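Local coordinates for protein L-threonine dehydrogenase (Flavobacterium frigidimaris, PDB 2YY7) that probably oxidises L-threonine as an NAD-dependent 3-dehydrogenase of the short-chain dehydrogenase/reductase type, at residues Thr185-Asp190 with Lys199-Phe204. Sequence-based numbering, arbitrary orientation.
Sequences TDYAVD and KKYECF
Asp186 O is held twice, by Val189 N at 3.0 Å and by Asp190 N at 3.1 Å, and this pair of bonds draws the chain into the helical turn that leads on through helix 187-197. No direct hydrogen bond joins that turn to the strand 200-203 beyond it; the polar link between them runs through a water, beside direct side-chain packing. The water donates to Asp190 OD1 at 2.6 Å and is also hydrogen-bonded to Tyr201 OH, lying in the plane of the Tyr201 ring, at its edge. Tyr201, its CG anti to the backbone N (chi1 175°), reaches from the strand to the helix, where its hydroxyl oxygen packs tightly on Tyr187, with OH 3.3 Å from Tyr187 CB. The link illustrates how a helix and the strand that follows it can be joined through side chains and water. In this enzyme of the epimerase/dehydratase family, with its Rossmann-type NAD-binding fold, the strand pairs in parallel with strand 264-267 in a two-stranded sheet separate from the main one. A phenylalanine in place of Tyr201 would remove the hydroxyl and would probably cost the water one of its partners, weakening the polar link to Asp190. Tyr187 CB also sits over one face of the Phe204 ring in a CH-pi contact, 4.0 Å from the ring centroid and offset toward the rim, while Tyr187 N approaches Phe204 CZ to 3.4 Å. Past CB, the Tyr187 ring swings away from the strand on an unusual first torsion (chi1 91°). Cys203 SG meets this ring obliquely, 3.5 Å from Tyr187 CD2, in a sulfur-aromatic contact. Met213, Pro249 and Ile252 pack against Tyr187 as well, and Arg272 makes a cation-pi contact with Phe204.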
# COMPACT_ATOMS: atom_id res chain seq x y z
N THR A 185 -17.98 -7.60 -8.92
CA THR A 185 -19.09 -8.40 -8.43
C THR A 185 -20.45 -7.93 -8.97
O THR A 185 -21.49 -8.46 -8.59
CB THR A 185 -19.13 -8.37 -6.89
OG1 THR A 185 -19.11 -7.01 -6.44
CG2 THR A 185 -17.93 -9.10 -6.31
N ASP A 186 -20.43 -6.94 -9.85
CA ASP A 186 -21.66 -6.38 -10.40
C ASP A 186 -22.59 -7.38 -11.09
O ASP A 186 -23.78 -7.10 -11.26
CB ASP A 186 -21.32 -5.24 -11.37
CG ASP A 186 -20.69 -4.04 -10.66
OD1 ASP A 186 -20.39 -4.13 -9.45
OD2 ASP A 186 -20.51 -3.00 -11.32
N TYR A 187 -22.07 -8.54 -11.48
CA TYR A 187 -22.92 -9.53 -12.15
C TYR A 187 -24.06 -9.99 -11.23
O TYR A 187 -25.13 -10.37 -11.71
CB TYR A 187 -22.11 -10.76 -12.58
CG TYR A 187 -22.07 -11.86 -11.54
CD1 TYR A 187 -21.07 -11.90 -10.57
CD2 TYR A 187 -23.07 -12.84 -11.50
CE1 TYR A 187 -21.06 -12.89 -9.58
CE2 TYR A 187 -23.07 -13.83 -10.50
CZ TYR A 187 -22.07 -13.84 -9.55
OH TYR A 187 -22.08 -14.80 -8.56
N ALA A 188 -23.83 -9.95 -9.92
CA ALA A 188 -24.83 -10.38 -8.94
C ALA A 188 -26.02 -9.43 -8.88
O ALA A 188 -27.03 -9.74 -8.24
CB ALA A 188 -24.19 -10.53 -7.56
N VAL A 189 -25.89 -8.27 -9.51
CA VAL A 189 -26.96 -7.30 -9.57
C VAL A 189 -27.58 -7.42 -10.96
O VAL A 189 -28.79 -7.59 -11.11
CB VAL A 189 -26.43 -5.86 -9.36
CG1 VAL A 189 -27.56 -4.84 -9.58
CG2 VAL A 189 -25.87 -5.72 -7.96
N ASP A 190 -26.74 -7.36 -11.99
CA ASP A 190 -27.18 -7.46 -13.37
C ASP A 190 -28.06 -8.69 -13.63
O ASP A 190 -29.08 -8.61 -14.32
CB ASP A 190 -25.97 -7.49 -14.31
CG ASP A 190 -25.24 -6.17 -14.36
OD1 ASP A 190 -24.14 -6.14 -14.95
OD2 ASP A 190 -25.76 -5.17 -13.82
N LYS A 199 -35.36 -12.76 -19.03
CA LYS A 199 -35.52 -14.15 -18.63
C LYS A 199 -34.29 -14.97 -19.01
O LYS A 199 -34.35 -16.19 -19.11
CB LYS A 199 -36.76 -14.75 -19.31
CG LYS A 199 -37.79 -15.28 -18.33
CD LYS A 199 -38.33 -14.19 -17.43
CE LYS A 199 -39.14 -13.16 -18.21
NZ LYS A 199 -39.79 -12.17 -17.30
N LYS A 200 -33.18 -14.27 -19.23
CA LYS A 200 -31.90 -14.90 -19.58
C LYS A 200 -30.78 -13.91 -19.29
O LYS A 200 -31.00 -12.70 -19.30
CB LYS A 200 -31.88 -15.33 -21.05
CG LYS A 200 -32.04 -14.19 -22.04
CD LYS A 200 -32.05 -14.71 -23.47
CE LYS A 200 -33.17 -15.72 -23.69
NZ LYS A 200 -33.21 -16.24 -25.09
N TYR A 201 -29.58 -14.42 -19.05
CA TYR A 201 -28.45 -13.55 -18.74
C TYR A 201 -27.12 -14.13 -19.21
O TYR A 201 -26.91 -15.34 -19.17
CB TYR A 201 -28.39 -13.31 -17.22
CG TYR A 201 -27.20 -12.52 -16.73
CD1 TYR A 201 -26.38 -13.01 -15.71
CD2 TYR A 201 -26.88 -11.28 -17.28
CE1 TYR A 201 -25.29 -12.29 -15.25
CE2 TYR A 201 -25.78 -10.54 -16.83
CZ TYR A 201 -24.98 -11.06 -15.81
OH TYR A 201 -23.89 -10.37 -15.36
N GLU A 202 -26.25 -13.25 -19.68
CA GLU A 202 -24.92 -13.64 -20.12
C GLU A 202 -23.97 -13.08 -19.06
O GLU A 202 -23.70 -11.88 -19.01
CB GLU A 202 -24.62 -13.08 -21.51
CG GLU A 202 -25.49 -13.71 -22.60
CD GLU A 202 -25.11 -13.26 -24.01
OE1 GLU A 202 -25.70 -13.78 -24.98
OE2 GLU A 202 -24.23 -12.40 -24.14
N CYS A 203 -23.48 -13.98 -18.21
CA CYS A 203 -22.59 -13.64 -17.10
C CYS A 203 -21.14 -13.38 -17.51
O CYS A 203 -20.57 -14.12 -18.31
CB CYS A 203 -22.64 -14.79 -16.09
SG CYS A 203 -21.97 -14.43 -14.46
N PHE A 204 -20.53 -12.33 -16.95
CA PHE A 204 -19.14 -12.01 -17.29
C PHE A 204 -18.09 -12.70 -16.41
O PHE A 204 -16.91 -12.34 -16.44
CB PHE A 204 -18.93 -10.49 -17.32
CG PHE A 204 -19.13 -9.80 -15.99
CD1 PHE A 204 -18.18 -9.91 -14.98
CD2 PHE A 204 -20.24 -8.99 -15.78
CE1 PHE A 204 -18.33 -9.22 -13.78
CE2 PHE A 204 -20.40 -8.30 -14.58
CZ PHE A 204 -19.45 -8.41 -13.58
O HOH W 1 -23.57 -7.99 -16.64